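Local coordinates for protein imidazoleglycerol-phosphate dehydratase (Pyrococcus furiosus, PDB 5DNL) that catalyses the dehydration of imidazoleglycerol phosphate to imidazoleacetol phosphate, the sixth step of histidine biosynthesis, at residues 35-40 with 155-160; 87-92 with 149-154. One frame throughout, in Å; residues are numbered along the deposited sequence.

Both contacts use helix 144-162, and their centres lie about 11 Å apart. Contact 1 joins the C-terminal half of this helix to the end of helix 25-38, whereas contact 2 sets its preceding turns on strand 87-94 of a four-stranded mixed sheet. Along the chain the order is 35-40, 87-92, 149-154 and 155-160, so the strand of contact 2 falls between the two helices that meet in contact 1. Leu155 CD2 reaches Val91 CG1 at 3.6 Å, and a weak hydrogen bond links Tyr37 OH to Lys153 NZ. Helix 144-162 is thus held between sheet and helix while Glu149 and Lys153 on it bind manganese and the inhibitor, and both contacts also touch a second subunit.

Contact 1. Residues 35-40 with 155-160; sequences AFYLGK and LGMALR
The carbonyl oxygen of Tyr37 is gripped by two N-H groups, both from Arg160, whose guanidinium approaches side-on. Arg160 NE lies in the carbonyl plane, 2.9 Å from Tyr37 O; Arg160 NH2, above that plane, is 2.7 Å from Tyr37 O. Sharing one acceptor bends both bonds (135° and 139° at the hydrogens). A bend at chi3 (-56°) turns the guanidinium onto the carbonyl, and Met157 CE, in one of two conformers, covers one guanidinium face. An alanine in place of Arg160 would remove both donors and would probably loosen helix 25-38 from helix 144-162. The helices come very close here: Leu38 CA makes a CA-H...O contact with Gly156 O, and a side chain on Gly156 would clash with Leu38 N. Just past helix 25-38, Gly39 turns away with positive phi. Met157 SD, in that conformer, meets the edge of the Tyr37 ring in a Met-aromatic contact, 3.8 Å from Tyr37 CD1; the Tyr37 side chain lies about 4 Å from the inhibitor. Leu38, with CG anti to the backbone N, lays CD1 on helix backbone, 3.6 Å from Arg160 N, and beside Leu159 CB. Arg168 of a second subunit hydrogen-bonds to Phe36 O and makes a cation-pi contact with Phe36.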
# COMPACT_ATOMS: atom_id res chain seq x y z
N ALA A 35 -43.26 10.08 24.00
CA ALA A 35 -44.30 9.99 25.03
C ALA A 35 -45.12 8.73 24.87
O ALA A 35 -45.49 8.10 25.85
CB ALA A 35 -45.19 11.21 24.98
N PHE A 36 -45.40 8.35 23.61
CA PHE A 36 -46.23 7.16 23.34
C PHE A 36 -45.55 5.90 23.88
O PHE A 36 -46.17 5.07 24.54
CB PHE A 36 -46.48 7.03 21.84
CG PHE A 36 -47.49 5.96 21.48
CD1 PHE A 36 -48.84 6.24 21.48
CD2 PHE A 36 -47.06 4.69 21.12
CE1 PHE A 36 -49.75 5.26 21.11
CE2 PHE A 36 -47.96 3.71 20.77
CZ PHE A 36 -49.31 4.00 20.76
N TYR A 37 -44.25 5.76 23.61
CA TYR A 37 -43.52 4.60 24.04
C TYR A 37 -43.13 4.63 25.53
O TYR A 37 -42.96 3.56 26.15
CB TYR A 37 -42.33 4.33 23.11
CG TYR A 37 -42.84 3.87 21.76
CD1 TYR A 37 -43.17 2.53 21.55
CD2 TYR A 37 -43.12 4.75 20.74
CE1 TYR A 37 -43.70 2.09 20.34
CE2 TYR A 37 -43.66 4.33 19.53
CZ TYR A 37 -43.93 3.01 19.32
OH TYR A 37 -44.45 2.61 18.11
N LEU A 38 -43.02 5.82 26.12
CA LEU A 38 -42.92 5.97 27.59
C LEU A 38 -44.19 5.47 28.29
O LEU A 38 -44.14 4.94 29.40
CB LEU A 38 -42.65 7.42 27.96
CG LEU A 38 -42.51 7.75 29.46
CD1 LEU A 38 -41.27 7.10 30.04
CD2 LEU A 38 -42.46 9.24 29.66
N GLY A 39 -45.32 5.67 27.62
CA GLY A 39 -46.61 5.25 28.15
C GLY A 39 -47.26 6.29 29.03
O GLY A 39 -48.04 5.94 29.91
N LYS A 40 -46.96 7.56 28.79
CA LYS A 40 -47.49 8.66 29.59
C LYS A 40 -47.99 9.77 28.70
O LYS A 40 -47.40 10.06 27.66
CB LYS A 40 -46.42 9.16 30.57
CG LYS A 40 -46.19 8.18 31.70
CD LYS A 40 -45.24 8.67 32.77
CE LYS A 40 -45.26 7.72 33.97
NZ LYS A 40 -44.01 7.78 34.78
N LEU A 155 -35.84 5.56 23.47
CA LEU A 155 -35.77 6.34 24.71
C LEU A 155 -37.05 6.21 25.52
O LEU A 155 -36.99 6.04 26.74
CB LEU A 155 -35.46 7.79 24.41
CG LEU A 155 -34.00 8.07 24.07
CD1 LEU A 155 -33.89 9.45 23.43
CD2 LEU A 155 -33.11 7.98 25.29
N GLY A 156 -38.19 6.30 24.85
CA GLY A 156 -39.47 6.15 25.55
C GLY A 156 -39.59 4.79 26.19
O GLY A 156 -39.89 4.71 27.40
N MET A 157 -39.32 3.73 25.43
CA MET A 157 -39.41 2.37 25.96
C MET A 157 -38.43 2.13 27.10
O MET A 157 -38.77 1.51 28.09
CB MET A 157 -39.13 1.34 24.87
CG MET A 157 -40.16 1.24 23.78
SD MET A 157 -41.65 0.38 24.32
CE MET A 157 -40.96 -0.55 25.66
N ALA A 158 -37.20 2.61 26.96
CA ALA A 158 -36.18 2.39 27.97
C ALA A 158 -36.51 3.10 29.26
O ALA A 158 -36.37 2.53 30.36
CB ALA A 158 -34.80 2.82 27.47
N LEU A 159 -36.98 4.33 29.14
CA LEU A 159 -37.36 5.11 30.31
C LEU A 159 -38.66 4.61 30.94
O LEU A 159 -38.82 4.72 32.15
CB LEU A 159 -37.42 6.61 30.02
CG LEU A 159 -36.03 7.27 29.95
CD1 LEU A 159 -36.08 8.57 29.18
CD2 LEU A 159 -35.45 7.49 31.34
N ARG A 160 -39.54 4.00 30.15
CA ARG A 160 -40.72 3.34 30.75
C ARG A 160 -40.26 2.34 31.82
O ARG A 160 -40.84 2.28 32.91
CB ARG A 160 -41.55 2.61 29.68
CG ARG A 160 -42.83 1.95 30.21
CD ARG A 160 -43.40 0.93 29.25
NE ARG A 160 -43.67 1.42 27.91
CZ ARG A 160 -44.07 0.66 26.88
NH1 ARG A 160 -44.26 -0.64 27.04
NH2 ARG A 160 -44.27 1.21 25.68

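Contact 2. Residues 87-92 with 149-154. With MN (manganese (II) ion), chain E; 5DL ([(2S)-2-hydroxy-3-(1H-1,2,4-triazol-1-yl)propyl]phosphonic acid), chain F.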
# COMPACT_ATOMS: atom_id res chain seq x y z
N ALA A 87 -33.65 0.62 9.91
CA ALA A 87 -32.98 1.05 11.14
C ALA A 87 -33.14 0.02 12.25
O ALA A 87 -34.19 -0.63 12.38
CB ALA A 87 -33.51 2.40 11.63
N LEU A 88 -32.09 -0.12 13.06
CA LEU A 88 -32.15 -0.94 14.27
C LEU A 88 -31.29 -0.24 15.30
O LEU A 88 -30.09 -0.09 15.08
CB LEU A 88 -31.64 -2.35 13.98
CG LEU A 88 -31.76 -3.34 15.15
CD1 LEU A 88 -33.23 -3.60 15.45
CD2 LEU A 88 -31.03 -4.62 14.81
N VAL A 89 -31.89 0.26 16.37
CA VAL A 89 -31.20 1.16 17.29
C VAL A 89 -31.34 0.64 18.71
O VAL A 89 -32.45 0.38 19.17
CB VAL A 89 -31.75 2.58 17.18
CG1 VAL A 89 -31.05 3.52 18.16
CG2 VAL A 89 -31.63 3.12 15.76
N LEU A 90 -30.19 0.51 19.38
CA LEU A 90 -30.15 0.15 20.79
C LEU A 90 -30.11 1.43 21.63
O LEU A 90 -29.32 2.35 21.36
CB LEU A 90 -28.91 -0.71 21.07
CG LEU A 90 -28.53 -0.91 22.55
CD1 LEU A 90 -29.59 -1.65 23.36
CD2 LEU A 90 -27.20 -1.64 22.61
N VAL A 91 -30.99 1.50 22.64
CA VAL A 91 -31.03 2.60 23.58
C VAL A 91 -30.87 2.01 24.97
O VAL A 91 -31.60 1.08 25.34
CB VAL A 91 -32.34 3.40 23.49
CG1 VAL A 91 -32.34 4.51 24.55
CG2 VAL A 91 -32.48 3.97 22.11
N SER A 92 -29.90 2.51 25.71
CA SER A 92 -29.64 2.00 27.06
C SER A 92 -29.54 3.16 28.02
O SER A 92 -28.76 4.11 27.78
CB SER A 92 -28.34 1.18 27.07
OG SER A 92 -28.05 0.64 28.36
N GLU A 149 -36.15 8.45 14.59
CA GLU A 149 -37.41 8.07 15.24
C GLU A 149 -37.24 6.78 16.06
O GLU A 149 -37.80 6.68 17.14
CB GLU A 149 -38.57 7.95 14.25
CG GLU A 149 -39.92 7.81 14.92
CD GLU A 149 -41.08 7.83 13.97
OE1 GLU A 149 -40.91 8.19 12.78
OE2 GLU A 149 -42.16 7.41 14.44
N ALA A 150 -36.50 5.79 15.56
CA ALA A 150 -36.23 4.60 16.37
C ALA A 150 -35.53 4.96 17.69
O ALA A 150 -35.85 4.40 18.73
CB ALA A 150 -35.41 3.59 15.59
N ALA A 151 -34.60 5.91 17.65
CA ALA A 151 -33.96 6.39 18.88
C ALA A 151 -34.96 6.99 19.86
O ALA A 151 -34.89 6.71 21.05
CB ALA A 151 -32.87 7.38 18.54
N PHE A 152 -35.88 7.82 19.38
CA PHE A 152 -36.89 8.42 20.26
C PHE A 152 -37.88 7.38 20.80
O PHE A 152 -38.22 7.41 22.00
CB PHE A 152 -37.64 9.57 19.58
CG PHE A 152 -36.93 10.88 19.65
CD1 PHE A 152 -35.98 11.25 18.70
CD2 PHE A 152 -37.20 11.77 20.67
CE1 PHE A 152 -35.34 12.48 18.76
CE2 PHE A 152 -36.55 13.01 20.76
CZ PHE A 152 -35.62 13.37 19.80
N LYS A 153 -38.31 6.45 19.96
CA LYS A 153 -39.17 5.34 20.44
C LYS A 153 -38.43 4.56 21.53
O LYS A 153 -38.99 4.19 22.57
CB LYS A 153 -39.53 4.39 19.31
CG LYS A 153 -40.47 4.92 18.24
CD LYS A 153 -40.89 3.79 17.32
CE LYS A 153 -41.94 4.21 16.29
NZ LYS A 153 -42.46 2.99 15.60
N GLY A 154 -37.15 4.29 21.27
CA GLY A 154 -36.32 3.56 22.19
C GLY A 154 -36.09 4.25 23.51
O GLY A 154 -36.08 3.61 24.55
MN MN E . -42.28 9.08 11.39
N1 5DL F . -41.86 7.39 9.98
C3 5DL F . -42.04 5.31 9.15
N2 5DL F . -42.29 6.10 10.20
C8 5DL F . -44.85 5.69 13.02
C7 5DL F . -44.26 6.30 11.75
C6 5DL F . -42.93 5.64 11.42
C5 5DL F . -41.35 7.32 8.75
O10 5DL F . -45.80 3.57 11.69
P9 5DL F . -45.14 3.90 12.99
O11 5DL F . -45.99 3.59 14.20
O12 5DL F . -43.81 3.18 13.13
O13 5DL F . -44.06 7.72 11.90
N4 5DL F . -41.43 6.08 8.21
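Helix 144-162 lies on one face of the mixed sheet formed by strands 77-84, 87-94, 133-140 and 100-104, and residues 149-154 carry part of the manganese and inhibitor site away from that face. The short strand and helix segments run in broadly the same direction, inclined by 35° (signed crossing angle -35°), with axes 7.9 Å apart. No hydrogen bond joins them; valine methyls of the strand pack on alanine methyls and on the helix backbone. Val89 straddles the helix surface with its two methyls: CG2 meets Ala150 CB at 3.8 Å, while CG1, anti to the backbone N, lies beside Ala151. One strand repeat further on, Val91 packs directly on helix backbone, its CB 3.8 Å from Gly154 C and its CG2 against Ala151 O. Gly154 permits this approach, since a CB there would clash with Val91 CG2. Ile136 of the neighbouring strand 133-140 also touches Val89, Val91 and Ala151, in the layer between helix and sheet of this alpha+beta fold, consistent with its place in the S5 clan.

Glu149 and Lys153, one turn apart, point their extended side chains into the site. Glu149 OE1 binds manganese at 2.1 Å, and the inhibitor chelates the same ion through triazole N1 (2.2 Å) and hydroxyl O13 (2.3 Å). His29 and His145 of the same chain and His53 of one neighbouring subunit complete six-fold coordination. Lys153 NZ donates a hydrogen bond to phosphonate O12 at 2.8 Å; its probably positive charge would help to offset the negative charge of the phosphonate. Arg76, Arg98, Ser171 and Lys173 of a different neighbouring subunit also hydrogen-bond to the inhibitor.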